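PDB 4FQD: NikO protein from Streptomyces tendae, which is an enolpyruvyl transferase of the EPSP synthase family, essential in nikkomycin biosynthesis. Local coordinates for residues A[340-345]-A[366-371]; A[334-339]-A[362-367]; A[372-377]-A[413-418]; A[328-333]-A[356-361]. The protein carries 4 engineered substitutions. All coordinates share one frame; numbering follows the deposited sequence.

Contact 1: residues A[340-345]-A[366-371]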
loop_
_atom_site.group_PDB
_atom_site.type_symbol
_atom_site.label_atom_id
_atom_site.label_comp_id
_atom_site.label_asym_id
_atom_site.label_seq_id
_atom_site.Cartn_x
_atom_site.Cartn_y
_atom_site.Cartn_z
ATOM N N PHE A 340 -6.420 -10.657 0.597
ATOM C CA PHE A 340 -7.847 -10.662 0.293
ATOM C C PHE A 340 -8.544 -9.432 0.858
ATOM O O PHE A 340 -8.119 -8.869 1.866
ATOM C CB PHE A 340 -8.514 -11.922 0.847
ATOM C CG PHE A 340 -8.402 -13.114 -0.053
ATOM C CD1 PHE A 340 -9.165 -13.200 -1.206
ATOM C CD2 PHE A 340 -7.548 -14.159 0.260
ATOM C CE1 PHE A 340 -9.070 -14.298 -2.036
ATOM C CE2 PHE A 340 -7.449 -15.260 -0.566
ATOM C CZ PHE A 340 -8.213 -15.331 -1.715
ATOM N N SER A 341 -9.621 -9.023 0.202
ATOM C CA SER A 341 -10.402 -7.884 0.657
ATOM C C SER A 341 -11.188 -8.255 1.912
ATOM O O SER A 341 -11.452 -7.410 2.766
ATOM C CB SER A 341 -11.351 -7.425 -0.449
ATOM O OG SER A 341 -11.867 -6.136 -0.174
ATOM N N ASP A 342 -11.549 -9.529 2.016
ATOM C CA ASP A 342 -12.314 -10.027 3.155
ATOM C C ASP A 342 -11.444 -10.214 4.394
ATOM O O ASP A 342 -11.955 -10.310 5.510
ATOM C CB ASP A 342 -13.002 -11.347 2.802
ATOM C CG ASP A 342 -14.122 -11.170 1.798
ATOM O OD1 ASP A 342 -14.815 -10.134 1.860
ATOM O OD2 ASP A 342 -14.312 -12.066 0.949
ATOM N N SER A 343 -10.131 -10.270 4.193
ATOM C CA SER A 343 -9.197 -10.476 5.296
ATOM C C SER A 343 -8.892 -9.167 6.016
ATOM O O SER A 343 -8.564 -9.159 7.203
ATOM C CB SER A 343 -7.899 -11.106 4.782
ATOM O OG SER A 343 -8.148 -12.355 4.160
ATOM N N GLN A 344 -9.013 -8.065 5.286
ATOM C CA GLN A 344 -8.691 -6.736 5.804
ATOM C C GLN A 344 -9.410 -6.299 7.100
ATOM O O GLN A 344 -8.772 -5.711 7.974
ATOM C CB GLN A 344 -8.836 -5.689 4.689
ATOM C CG GLN A 344 -9.601 -4.443 5.077
ATOM C CD GLN A 344 -10.714 -4.129 4.100
ATOM O OE1 GLN A 344 -11.835 -3.820 4.500
ATOM N NE2 GLN A 344 -10.409 -4.203 2.809
ATOM N N PRO A 345 -10.723 -6.575 7.236
ATOM C CA PRO A 345 -11.373 -6.148 8.483
ATOM C C PRO A 345 -10.793 -6.810 9.734
ATOM O O PRO A 345 -10.717 -6.174 10.786
ATOM C CB PRO A 345 -12.828 -6.589 8.289
ATOM C CG PRO A 345 -13.013 -6.632 6.819
ATOM C CD PRO A 345 -11.704 -7.106 6.270
ATOM N N GLU A 366 -14.094 -1.194 -3.595
ATOM C CA GLU A 366 -14.247 0.159 -3.086
ATOM C C GLU A 366 -15.398 0.266 -2.092
ATOM O O GLU A 366 -16.423 -0.395 -2.248
ATOM C CB GLU A 366 -14.504 1.105 -4.252
ATOM C CG GLU A 366 -14.367 2.562 -3.904
ATOM C CD GLU A 366 -12.947 2.956 -3.544
ATOM O OE1 GLU A 366 -11.985 2.307 -4.018
ATOM O OE2 GLU A 366 -12.801 3.929 -2.779
ATOM N N HIS A 367 -15.214 1.098 -1.070
ATOM C CA HIS A 367 -16.257 1.362 -0.082
ATOM C C HIS A 367 -16.717 0.121 0.682
ATOM O O HIS A 367 -17.893 -0.242 0.631
ATOM C CB HIS A 367 -17.473 2.033 -0.733
ATOM C CG HIS A 367 -17.267 3.478 -1.054
ATOM N ND1 HIS A 367 -17.138 3.944 -2.346
ATOM C CD2 HIS A 367 -17.156 4.562 -0.252
ATOM C CE1 HIS A 367 -16.965 5.252 -2.323
ATOM N NE2 HIS A 367 -16.971 5.653 -1.065
ATOM N N ARG A 368 -15.795 -0.533 1.380
ATOM C CA ARG A 368 -16.180 -1.605 2.296
ATOM C C ARG A 368 -15.486 -1.466 3.651
ATOM O O ARG A 368 -15.050 -2.447 4.257
ATOM C CB ARG A 368 -15.966 -2.994 1.683
ATOM C CG ARG A 368 -14.527 -3.365 1.388
ATOM C CD ARG A 368 -14.432 -4.816 0.947
ATOM N NE ARG A 368 -14.834 -5.748 1.998
ATOM C CZ ARG A 368 -14.859 -7.069 1.853
ATOM N NH1 ARG A 368 -14.507 -7.619 0.698
ATOM N NH2 ARG A 368 -15.238 -7.843 2.863
ATOM N N PHE A 369 -15.395 -0.226 4.118
ATOM C CA PHE A 369 -14.918 0.059 5.461
ATOM C C PHE A 369 -16.109 0.429 6.332
ATOM O O PHE A 369 -16.002 1.260 7.232
ATOM C CB PHE A 369 -13.904 1.202 5.437
ATOM C CG PHE A 369 -12.611 0.852 4.757
ATOM C CD1 PHE A 369 -12.028 -0.390 4.948
ATOM C CD2 PHE A 369 -11.982 1.762 3.924
ATOM C CE1 PHE A 369 -10.838 -0.715 4.323
ATOM C CE2 PHE A 369 -10.792 1.442 3.296
ATOM C CZ PHE A 369 -10.219 0.201 3.496
ATOM N N GLY A 370 -17.251 -0.195 6.052
ATOM C CA GLY A 370 -18.479 0.083 6.776
ATOM C C GLY A 370 -18.468 -0.430 8.204
ATOM O O GLY A 370 -19.342 -0.088 9.001
ATOM N N PHE A 371 -17.479 -1.256 8.527
ATOM C CA PHE A 371 -17.328 -1.781 9.878
ATOM C C PHE A 371 -16.638 -0.765 10.784
ATOM O O PHE A 371 -16.766 -0.822 12.007
ATOM C CB PHE A 371 -16.532 -3.090 9.856
ATOM C CG PHE A 371 -15.157 -2.959 9.256
ATOM C CD1 PHE A 371 -14.957 -3.142 7.898
ATOM C CD2 PHE A 371 -14.065 -2.654 10.052
ATOM C CE1 PHE A 371 -13.694 -3.022 7.344
ATOM C CE2 PHE A 371 -12.801 -2.531 9.505
ATOM C CZ PHE A 371 -12.616 -2.716 8.149
#
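Asp-342 OD1 is gripped by both terminal nitrogens of Arg-368. NH2 donates to OD1 at 2.5 Å and meets the anti lone pair of that oxygen. NH1 lies 2.8 Å from the same OD1 and meets it from above the carboxylate plane. OD1 sits in the guanidinium plane, so the salt bridge is end-on and converges on one oxygen. The two planes are 68° apart. Arg-368 CG stands between its backbone N and carbonyl carbon (chi1 65°), and the bend at chi3 (-64°) sets NE beside Ser-341. Ser-341 flanks this chain: its carbonyl O sits over the centre of one guanidinium face, 3.5 Å from the plane, and its OG is 3.1 Å from Arg-368 CD. That OG is hydrogen-bonded to Glu-362, as is Gln-344 NE2.

The other end of the amide, Gln-344 OE1, approaches two rings. It lies 3.3 Å from Phe-369 CE1 and, in the plane of the Phe-371 ring, 3.5 Å from its CE1. Pro-345 covers one face of Phe-371 in a CH-pi contact, with CB 3.9 Å from the ring centroid. A sulfate ion, probably from the crystallisation liquor, lies about 4 Å from the Asp-342 side chain. The contact ties the start of helix 344-351 to the loop between strand 356-362 and helix 372-378, with Arg-410 and Ala-411 of helix 409-419 packed alongside.

Contact 2: residues A[334-339]-A[362-367]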
loop_
_atom_site.group_PDB
_atom_site.type_symbol
_atom_site.label_atom_id
_atom_site.label_comp_id
_atom_site.label_asym_id
_atom_site.label_seq_id
_atom_site.Cartn_x
_atom_site.Cartn_y
_atom_site.Cartn_z
ATOM N N ALA A 334 -4.840 -4.314 0.168
ATOM C CA ALA A 334 -5.643 -5.472 -0.201
ATOM C C ALA A 334 -5.848 -5.479 -1.711
ATOM O O ALA A 334 -6.485 -4.583 -2.263
ATOM C CB ALA A 334 -6.979 -5.444 0.521
ATOM N N MET A 335 -5.301 -6.491 -2.375
ATOM C CA MET A 335 -5.351 -6.559 -3.832
ATOM C C MET A 335 -5.621 -7.976 -4.332
ATOM O O MET A 335 -5.561 -8.938 -3.567
ATOM C CB MET A 335 -4.051 -6.022 -4.431
ATOM C CG MET A 335 -2.807 -6.720 -3.913
ATOM S SD MET A 335 -1.279 -5.985 -4.518
ATOM C CE MET A 335 -0.072 -7.119 -3.836
ATOM N N SER A 336 -5.913 -8.089 -5.625
ATOM C CA SER A 336 -6.269 -9.365 -6.235
ATOM C C SER A 336 -5.145 -10.394 -6.136
ATOM O O SER A 336 -5.385 -11.560 -5.824
ATOM C CB SER A 336 -6.668 -9.161 -7.698
ATOM O OG SER A 336 -7.771 -8.277 -7.808
ATOM N N ARG A 337 -3.918 -9.958 -6.404
ATOM C CA ARG A 337 -2.762 -10.838 -6.289
ATOM C C ARG A 337 -2.018 -10.593 -4.982
ATOM O O ARG A 337 -0.793 -10.694 -4.922
ATOM C CB ARG A 337 -1.825 -10.665 -7.484
ATOM C CG ARG A 337 -2.446 -11.071 -8.807
ATOM C CD ARG A 337 -1.387 -11.268 -9.871
ATOM N NE ARG A 337 -1.947 -11.838 -11.091
ATOM C CZ ARG A 337 -1.219 -12.324 -12.089
ATOM N NH1 ARG A 337 0.105 -12.313 -12.013
ATOM N NH2 ARG A 337 -1.814 -12.825 -13.164
ATOM N N GLY A 338 -2.771 -10.271 -3.937
ATOM C CA GLY A 338 -2.202 -10.052 -2.621
ATOM C C GLY A 338 -3.185 -10.408 -1.524
ATOM O O GLY A 338 -3.866 -11.431 -1.597
ATOM N N VAL A 339 -3.257 -9.558 -0.505
ATOM C CA VAL A 339 -4.160 -9.775 0.618
ATOM C C VAL A 339 -5.617 -9.684 0.177
ATOM O O VAL A 339 -6.000 -8.755 -0.535
ATOM C CB VAL A 339 -3.908 -8.749 1.739
ATOM C CG1 VAL A 339 -4.854 -8.989 2.906
ATOM C CG2 VAL A 339 -2.463 -8.819 2.197
ATOM N N GLU A 362 -7.612 -0.322 0.235
ATOM C CA GLU A 362 -8.474 -1.222 -0.517
ATOM C C GLU A 362 -8.299 -1.012 -2.018
ATOM O O GLU A 362 -8.517 0.087 -2.527
ATOM C CB GLU A 362 -9.934 -0.998 -0.125
ATOM C CG GLU A 362 -10.924 -1.764 -0.974
ATOM C CD GLU A 362 -10.824 -3.261 -0.776
ATOM O OE1 GLU A 362 -10.950 -3.719 0.378
ATOM O OE2 GLU A 362 -10.614 -3.978 -1.776
ATOM N N ALA A 363 -7.911 -2.069 -2.725
ATOM C CA ALA A 363 -7.678 -1.975 -4.163
ATOM C C ALA A 363 -8.505 -2.984 -4.956
ATOM O O ALA A 363 -8.169 -3.312 -6.093
ATOM C CB ALA A 363 -6.199 -2.138 -4.474
ATOM N N VAL A 364 -9.580 -3.475 -4.350
ATOM C CA VAL A 364 -10.492 -4.390 -5.032
ATOM C C VAL A 364 -11.933 -3.899 -4.922
ATOM O O VAL A 364 -12.513 -3.429 -5.900
ATOM C CB VAL A 364 -10.398 -5.825 -4.471
ATOM C CG1 VAL A 364 -11.366 -6.745 -5.200
ATOM C CG2 VAL A 364 -8.975 -6.350 -4.583
ATOM N N TRP A 365 -12.504 -4.007 -3.726
ATOM C CA TRP A 365 -13.886 -3.596 -3.502
ATOM C C TRP A 365 -13.980 -2.250 -2.799
ATOM O O TRP A 365 -13.957 -2.175 -1.570
ATOM C CB TRP A 365 -14.651 -4.657 -2.710
ATOM C CG TRP A 365 -14.899 -5.907 -3.486
ATOM C CD1 TRP A 365 -14.343 -7.134 -3.264
ATOM C CD2 TRP A 365 -15.756 -6.054 -4.624
ATOM N NE1 TRP A 365 -14.809 -8.037 -4.189
ATOM C CE2 TRP A 365 -15.676 -7.399 -5.034
ATOM C CE3 TRP A 365 -16.586 -5.179 -5.332
ATOM C CZ2 TRP A 365 -16.395 -7.891 -6.123
ATOM C CZ3 TRP A 365 -17.299 -5.669 -6.412
ATOM C CH2 TRP A 365 -17.199 -7.012 -6.798
ATOM N N GLU A 366 -14.094 -1.194 -3.595
ATOM C CA GLU A 366 -14.247 0.159 -3.086
ATOM C C GLU A 366 -15.398 0.266 -2.092
ATOM O O GLU A 366 -16.423 -0.395 -2.248
ATOM C CB GLU A 366 -14.504 1.105 -4.252
ATOM C CG GLU A 366 -14.367 2.562 -3.904
ATOM C CD GLU A 366 -12.947 2.956 -3.544
ATOM O OE1 GLU A 366 -11.985 2.307 -4.018
ATOM O OE2 GLU A 366 -12.801 3.929 -2.779
ATOM N N HIS A 367 -15.214 1.098 -1.070
ATOM C CA HIS A 367 -16.257 1.362 -0.082
ATOM C C HIS A 367 -16.717 0.121 0.682
ATOM O O HIS A 367 -17.893 -0.242 0.631
ATOM C CB HIS A 367 -17.473 2.033 -0.733
ATOM C CG HIS A 367 -17.267 3.478 -1.054
ATOM N ND1 HIS A 367 -17.138 3.944 -2.346
ATOM C CD2 HIS A 367 -17.156 4.562 -0.252
ATOM C CE1 HIS A 367 -16.965 5.252 -2.323
ATOM N NE2 HIS A 367 -16.971 5.653 -1.065
#
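Ala-334 and Ala-363 make the hydrogen bond that joins the two segments. Ala-363 N donates to Ala-334 O over 2.9 Å. It belongs to a parallel bridge between Ala-334 and Glu-362, the last step of the pairing between strands 331-334 and 356-362. Past this bridge the segments run on as loops. Residues 335-338 form a type I beta turn, closed by Gly-338 N to Met-335 O at 3.1 Å. A side chain on Gly-338 would run into Met-335 CG.

The apolar contacts are made by small groups. Val-364 CG2 is the main one. It stands anti to its own carbonyl carbon and reaches the turn, 3.7 Å from Met-335 CA and equally close to Ser-336 N. Met-335 CB faces Ala-363 CB at 4.4 Å. On this side the second subunit packs in, with its Tyr-359 against Met-335 and its Arg-361 against Ala-363.

The polar contacts centre on the buried Glu-362. Its OE2 takes two backbone donors of its own segment. Val-364 N, at 2.8 Å from OE2, meets the anti lone pair, and Trp-365 N, at 2.7 Å from OE2, comes from above the carboxylate plane. OE1 is taken by Gln-344 and Ser-341. Ser-188 OG links the segments a second time, bonding to both Ser-336 N and Ala-363 O. With donors at both oxygens, the carboxylate has little freedom to turn, and it is likely to hold the backbone at Val-364 and Trp-365 in its turn.

Contact 3: residues A[372-377]-A[413-418]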
loop_
_atom_site.group_PDB
_atom_site.type_symbol
_atom_site.label_atom_id
_atom_site.label_comp_id
_atom_site.label_asym_id
_atom_site.label_seq_id
_atom_site.Cartn_x
_atom_site.Cartn_y
_atom_site.Cartn_z
ATOM N N ALA A 372 -15.907 0.161 10.170
ATOM C CA ALA A 372 -15.113 1.149 10.903
ATOM C C ALA A 372 -15.889 2.046 11.885
ATOM O O ALA A 372 -15.466 2.199 13.030
ATOM C CB ALA A 372 -14.266 1.992 9.938
ATOM N N PRO A 373 -17.017 2.645 11.448
ATOM C CA PRO A 373 -17.745 3.494 12.401
ATOM C C PRO A 373 -18.318 2.702 13.574
ATOM O O PRO A 373 -18.559 3.269 14.640
ATOM C CB PRO A 373 -18.885 4.074 11.556
ATOM C CG PRO A 373 -18.408 3.969 10.149
ATOM C CD PRO A 373 -17.623 2.700 10.106
ATOM N N GLU A 374 -18.531 1.405 13.375
ATOM C CA GLU A 374 -19.061 0.553 14.431
ATOM C C GLU A 374 -17.966 0.164 15.419
ATOM O O GLU A 374 -18.210 0.071 16.622
ATOM C CB GLU A 374 -19.721 -0.691 13.837
ATOM C CG GLU A 374 -20.847 -0.379 12.870
ATOM C CD GLU A 374 -21.922 0.489 13.494
ATOM O OE1 GLU A 374 -22.461 0.106 14.554
ATOM O OE2 GLU A 374 -22.224 1.561 12.926
ATOM N N LEU A 375 -16.760 -0.062 14.905
ATOM C CA LEU A 375 -15.606 -0.328 15.756
ATOM C C LEU A 375 -15.258 0.910 16.573
ATOM O O LEU A 375 -14.713 0.809 17.672
ATOM C CB LEU A 375 -14.396 -0.747 14.917
ATOM C CG LEU A 375 -14.421 -2.139 14.286
ATOM C CD1 LEU A 375 -13.158 -2.369 13.472
ATOM C CD2 LEU A 375 -14.569 -3.208 15.357
ATOM N N GLU A 376 -15.577 2.077 16.021
ATOM C CA GLU A 376 -15.336 3.350 16.689
ATOM C C GLU A 376 -16.132 3.441 17.986
ATOM O O GLU A 376 -15.660 3.992 18.980
ATOM C CB GLU A 376 -15.724 4.509 15.767
ATOM C CG GLU A 376 -15.188 5.861 16.200
ATOM C CD GLU A 376 -13.878 6.206 15.522
ATOM O OE1 GLU A 376 -13.613 5.656 14.433
ATOM O OE2 GLU A 376 -13.113 7.022 16.076
ATOM N N ALA A 377 -17.344 2.893 17.966
ATOM C CA ALA A 377 -18.228 2.920 19.126
ATOM C C ALA A 377 -17.674 2.090 20.279
ATOM O O ALA A 377 -17.963 2.362 21.445
ATOM C CB ALA A 377 -19.619 2.434 18.741
ATOM N N ALA A 413 -18.852 -10.353 11.371
ATOM C CA ALA A 413 -17.910 -11.243 12.033
ATOM C C ALA A 413 -16.912 -10.477 12.898
ATOM O O ALA A 413 -16.681 -10.835 14.052
ATOM C CB ALA A 413 -17.178 -12.099 11.008
ATOM N N VAL A 414 -16.329 -9.422 12.339
ATOM C CA VAL A 414 -15.300 -8.663 13.045
ATOM C C VAL A 414 -15.874 -7.861 14.218
ATOM O O VAL A 414 -15.190 -7.637 15.218
ATOM C CB VAL A 414 -14.501 -7.741 12.086
ATOM C CG1 VAL A 414 -15.357 -6.574 11.610
ATOM C CG2 VAL A 414 -13.229 -7.241 12.758
ATOM N N LEU A 415 -17.131 -7.443 14.101
ATOM C CA LEU A 415 -17.795 -6.734 15.189
ATOM C C LEU A 415 -18.089 -7.688 16.338
ATOM O O LEU A 415 -17.976 -7.324 17.509
ATOM C CB LEU A 415 -19.089 -6.079 14.705
ATOM C CG LEU A 415 -18.930 -4.851 13.806
ATOM C CD1 LEU A 415 -20.289 -4.287 13.424
ATOM C CD2 LEU A 415 -18.075 -3.800 14.490
ATOM N N LEU A 416 -18.465 -8.914 15.989
ATOM C CA LEU A 416 -18.768 -9.937 16.978
ATOM C C LEU A 416 -17.519 -10.319 17.767
ATOM O O LEU A 416 -17.584 -10.539 18.975
ATOM C CB LEU A 416 -19.368 -11.170 16.298
ATOM C CG LEU A 416 -19.773 -12.335 17.201
ATOM C CD1 LEU A 416 -20.695 -11.858 18.311
ATOM C CD2 LEU A 416 -20.443 -13.426 16.379
ATOM N N LEU A 417 -16.384 -10.388 17.078
ATOM C CA LEU A 417 -15.118 -10.715 17.722
ATOM C C LEU A 417 -14.668 -9.592 18.647
ATOM O O LEU A 417 -14.181 -9.840 19.750
ATOM C CB LEU A 417 -14.036 -10.992 16.676
ATOM C CG LEU A 417 -14.254 -12.190 15.751
ATOM C CD1 LEU A 417 -13.079 -12.347 14.800
ATOM C CD2 LEU A 417 -14.472 -13.460 16.558
ATOM N N ALA A 418 -14.833 -8.355 18.188
ATOM C CA ALA A 418 -14.449 -7.187 18.969
ATOM C C ALA A 418 -15.345 -7.024 20.193
ATOM O O ALA A 418 -14.887 -6.607 21.256
ATOM C CB ALA A 418 -14.492 -5.937 18.105
#
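Leu-375 and Leu-415 meet through their CD2 methyls, 3.7 Å apart. They join two parallel helices, 372-378 and 409-419, in this domain of the beta/alpha inverse barrel fold. The axes of the two segments are 10.3 Å apart and only 9° from parallel. Leu-375 CD2 also touches Ala-418 CB at 3.9 Å. Leu-415 also meets Glu-374: Glu-374 CB lies 3.6 Å from Leu-415 CD2 and 3.7 Å from Leu-415 CD1. In both leucines chi1 (-72° in each) sets CG beside the backbone N, anti to the carbonyl carbon. An alanine at Leu-415 would probably open a gap between the helices, leaving Leu-375 CD2 and Glu-374 CB without these methyl partners.

Further residues pack round this pair. Phe-371 packs on Val-414, and Leu-349 of helix 344-351 packs on Val-414 and Ala-418. Leu-375 also rests on Ile-380. The Glu-374 chain bends at chi2 (-56°), and its carboxylate turns from Leu-415. There, Glu-374 OE1 accepts a hydrogen bond from the backbone N of Arg-405.

Contact 4: residues A[328-333]-A[356-361]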
loop_
_atom_site.group_PDB
_atom_site.type_symbol
_atom_site.label_atom_id
_atom_site.label_comp_id
_atom_site.label_asym_id
_atom_site.label_seq_id
_atom_site.Cartn_x
_atom_site.Cartn_y
_atom_site.Cartn_z
ATOM N N ARG A 328 2.876 -5.320 16.272
ATOM C CA ARG A 328 3.520 -4.266 15.499
ATOM C C ARG A 328 2.617 -3.814 14.356
ATOM O O ARG A 328 1.956 -4.637 13.722
ATOM C CB ARG A 328 4.868 -4.743 14.953
ATOM C CG ARG A 328 5.997 -4.705 15.971
ATOM C CD ARG A 328 6.614 -6.077 16.168
ATOM N NE ARG A 328 6.968 -6.705 14.898
ATOM C CZ ARG A 328 7.528 -7.905 14.790
ATOM N NH1 ARG A 328 7.814 -8.402 13.594
ATOM N NH2 ARG A 328 7.801 -8.612 15.879
ATOM N N PRO A 329 2.583 -2.500 14.096
ATOM C CA PRO A 329 1.734 -1.942 13.039
ATOM C C PRO A 329 2.266 -2.270 11.649
ATOM O O PRO A 329 3.466 -2.489 11.478
ATOM C CB PRO A 329 1.815 -0.435 13.293
ATOM C CG PRO A 329 3.143 -0.243 13.934
ATOM C CD PRO A 329 3.358 -1.457 14.791
ATOM N N VAL A 330 1.370 -2.305 10.668
ATOM C CA VAL A 330 1.743 -2.590 9.289
ATOM C C VAL A 330 0.990 -1.688 8.319
ATOM O O VAL A 330 -0.099 -1.204 8.626
ATOM C CB VAL A 330 1.441 -4.056 8.912
ATOM C CG1 VAL A 330 2.418 -5.004 9.594
ATOM C CG2 VAL A 330 0.004 -4.407 9.265
ATOM N N GLU A 331 1.582 -1.456 7.153
ATOM C CA GLU A 331 0.871 -0.806 6.061
ATOM C C GLU A 331 0.866 -1.737 4.853
ATOM O O GLU A 331 1.892 -2.323 4.502
ATOM C CB GLU A 331 1.466 0.571 5.730
ATOM C CG GLU A 331 2.778 0.566 4.960
ATOM C CD GLU A 331 2.584 0.538 3.450
ATOM O OE1 GLU A 331 3.597 0.449 2.727
ATOM O OE2 GLU A 331 1.424 0.606 2.987
ATOM N N PHE A 332 -0.297 -1.891 4.233
ATOM C CA PHE A 332 -0.430 -2.808 3.110
ATOM C C PHE A 332 -1.624 -2.457 2.236
ATOM O O PHE A 332 -2.419 -1.577 2.567
ATOM C CB PHE A 332 -0.559 -4.251 3.606
ATOM C CG PHE A 332 -1.824 -4.519 4.370
ATOM C CD1 PHE A 332 -1.895 -4.264 5.729
ATOM C CD2 PHE A 332 -2.942 -5.029 3.729
ATOM C CE1 PHE A 332 -3.058 -4.510 6.435
ATOM C CE2 PHE A 332 -4.106 -5.276 4.428
ATOM C CZ PHE A 332 -4.164 -5.016 5.784
ATOM N N THR A 333 -1.746 -3.163 1.120
ATOM C CA THR A 333 -2.842 -2.941 0.193
ATOM C C THR A 333 -3.547 -4.251 -0.131
ATOM O O THR A 333 -2.931 -5.190 -0.632
ATOM C CB THR A 333 -2.346 -2.303 -1.117
ATOM O OG1 THR A 333 -1.752 -1.029 -0.836
ATOM C CG2 THR A 333 -3.498 -2.115 -2.086
ATOM N N GLY A 356 1.149 1.557 17.246
ATOM C CA GLY A 356 1.417 2.444 16.132
ATOM C C GLY A 356 0.276 2.450 15.135
ATOM O O GLY A 356 -0.732 1.774 15.336
ATOM N N PRO A 357 0.429 3.221 14.049
ATOM C CA PRO A 357 -0.605 3.355 13.020
ATOM C C PRO A 357 -0.587 2.195 12.031
ATOM O O PRO A 357 0.470 1.862 11.494
ATOM C CB PRO A 357 -0.215 4.650 12.290
ATOM C CG PRO A 357 0.944 5.237 13.067
ATOM C CD PRO A 357 1.577 4.100 13.783
ATOM N N THR A 358 -1.746 1.589 11.797
ATOM C CA THR A 358 -1.882 0.579 10.755
ATOM C C THR A 358 -2.615 1.175 9.559
ATOM O O THR A 358 -3.733 1.671 9.693
ATOM C CB THR A 358 -2.636 -0.667 11.255
ATOM O OG1 THR A 358 -1.778 -1.437 12.106
ATOM C CG2 THR A 358 -3.071 -1.534 10.080
ATOM N N TYR A 359 -1.978 1.131 8.394
ATOM C CA TYR A 359 -2.555 1.706 7.186
ATOM C C TYR A 359 -3.074 0.616 6.258
ATOM O O TYR A 359 -2.321 -0.255 5.824
ATOM C CB TYR A 359 -1.525 2.572 6.459
ATOM C CG TYR A 359 -0.946 3.677 7.311
ATOM C CD1 TYR A 359 0.180 3.457 8.096
ATOM C CD2 TYR A 359 -1.522 4.940 7.330
ATOM C CE1 TYR A 359 0.714 4.464 8.877
ATOM C CE2 TYR A 359 -0.995 5.955 8.108
ATOM C CZ TYR A 359 0.123 5.711 8.879
ATOM O OH TYR A 359 0.652 6.717 9.655
ATOM N N ILE A 360 -4.366 0.669 5.958
ATOM C CA ILE A 360 -4.993 -0.332 5.104
ATOM C C ILE A 360 -5.583 0.303 3.851
ATOM O O ILE A 360 -6.441 1.183 3.934
ATOM C CB ILE A 360 -6.101 -1.094 5.854
ATOM C CG1 ILE A 360 -5.524 -1.790 7.090
ATOM C CG2 ILE A 360 -6.776 -2.096 4.929
ATOM C CD1 ILE A 360 -6.552 -2.534 7.912
ATOM N N ARG A 361 -5.117 -0.144 2.689
ATOM C CA ARG A 361 -5.623 0.371 1.423
ATOM C C ARG A 361 -6.410 -0.689 0.663
ATOM O O ARG A 361 -5.937 -1.809 0.468
ATOM C CB ARG A 361 -4.479 0.889 0.552
ATOM C CG ARG A 361 -4.945 1.715 -0.632
ATOM C CD ARG A 361 -3.775 2.158 -1.484
ATOM N NE ARG A 361 -4.034 3.436 -2.138
ATOM C CZ ARG A 361 -3.634 4.610 -1.662
ATOM N NH1 ARG A 361 -2.948 4.668 -0.531
ATOM N NH2 ARG A 361 -3.914 5.725 -2.320
#
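Phe-332 holds CG between its backbone N and carbonyl carbon (chi1 66°), and Ile-360 holds CG1 anti to its carbonyl carbon (chi1 -59°). The two side chains lie side by side and point the same way. The ring touches with CE1 and CZ: Phe-332 CE1 is 3.7 Å from Ile-360 CG1. Leu-303, Val-339 and Leu-347 also border the ring. An alanine at Phe-332 would probably leave Ile-360 CG1 and these three residues facing a gap.

The backbones pair as parallel strands. Tyr-359 N donates to Val-330 O at 3.0 Å, Phe-332 N to Tyr-359 O at 3.1 Å, and Arg-361 N to Phe-332 O at 3.1 Å. This is the pairing of a beta-alpha-beta unit: strand 331-334, helix 344-351, strand 356-362. The helix packs on the face that carries Phe-332 and Ile-360.

The face with Glu-331, Thr-333, Tyr-359 and Arg-361 meets the second subunit. Glu-331 CB is 3.7 Å from Tyr-359 CB, while Glu-331 OE1 accepts from Thr-333 N of the second subunit. Thr-333 and Arg-361 run alongside each other, with Thr-333 OG1 3.6 Å from Arg-361 CB. At the start of the pair Pro-329 CB lies 3.2 Å from Pro-357 O. Gly-356 has no CB, and one here would clash with Pro-329 CG.

In the fold
Contacts 4, 2 and 1 follow one another along the same two runs of chain. Contact 4 pairs the strands, contact 2 joins the loops that leave them, and contact 1 reaches the start of helix 344-351. The centres of contacts 1 and 2 are about 8 Å apart, and Glu-362 links them through Ser-341 and Gln-344. The centre of contact 4 is about 14 Å from both. Contact 3 comes later and joins helix 372-378 to helix 409-419. Its centre is about 12 Å from that of contact 1, which it touches through Val-414 and Leu-415. Contacts 2 and 4 border the second subunit, so this end of the sheet also takes part in subunit packing.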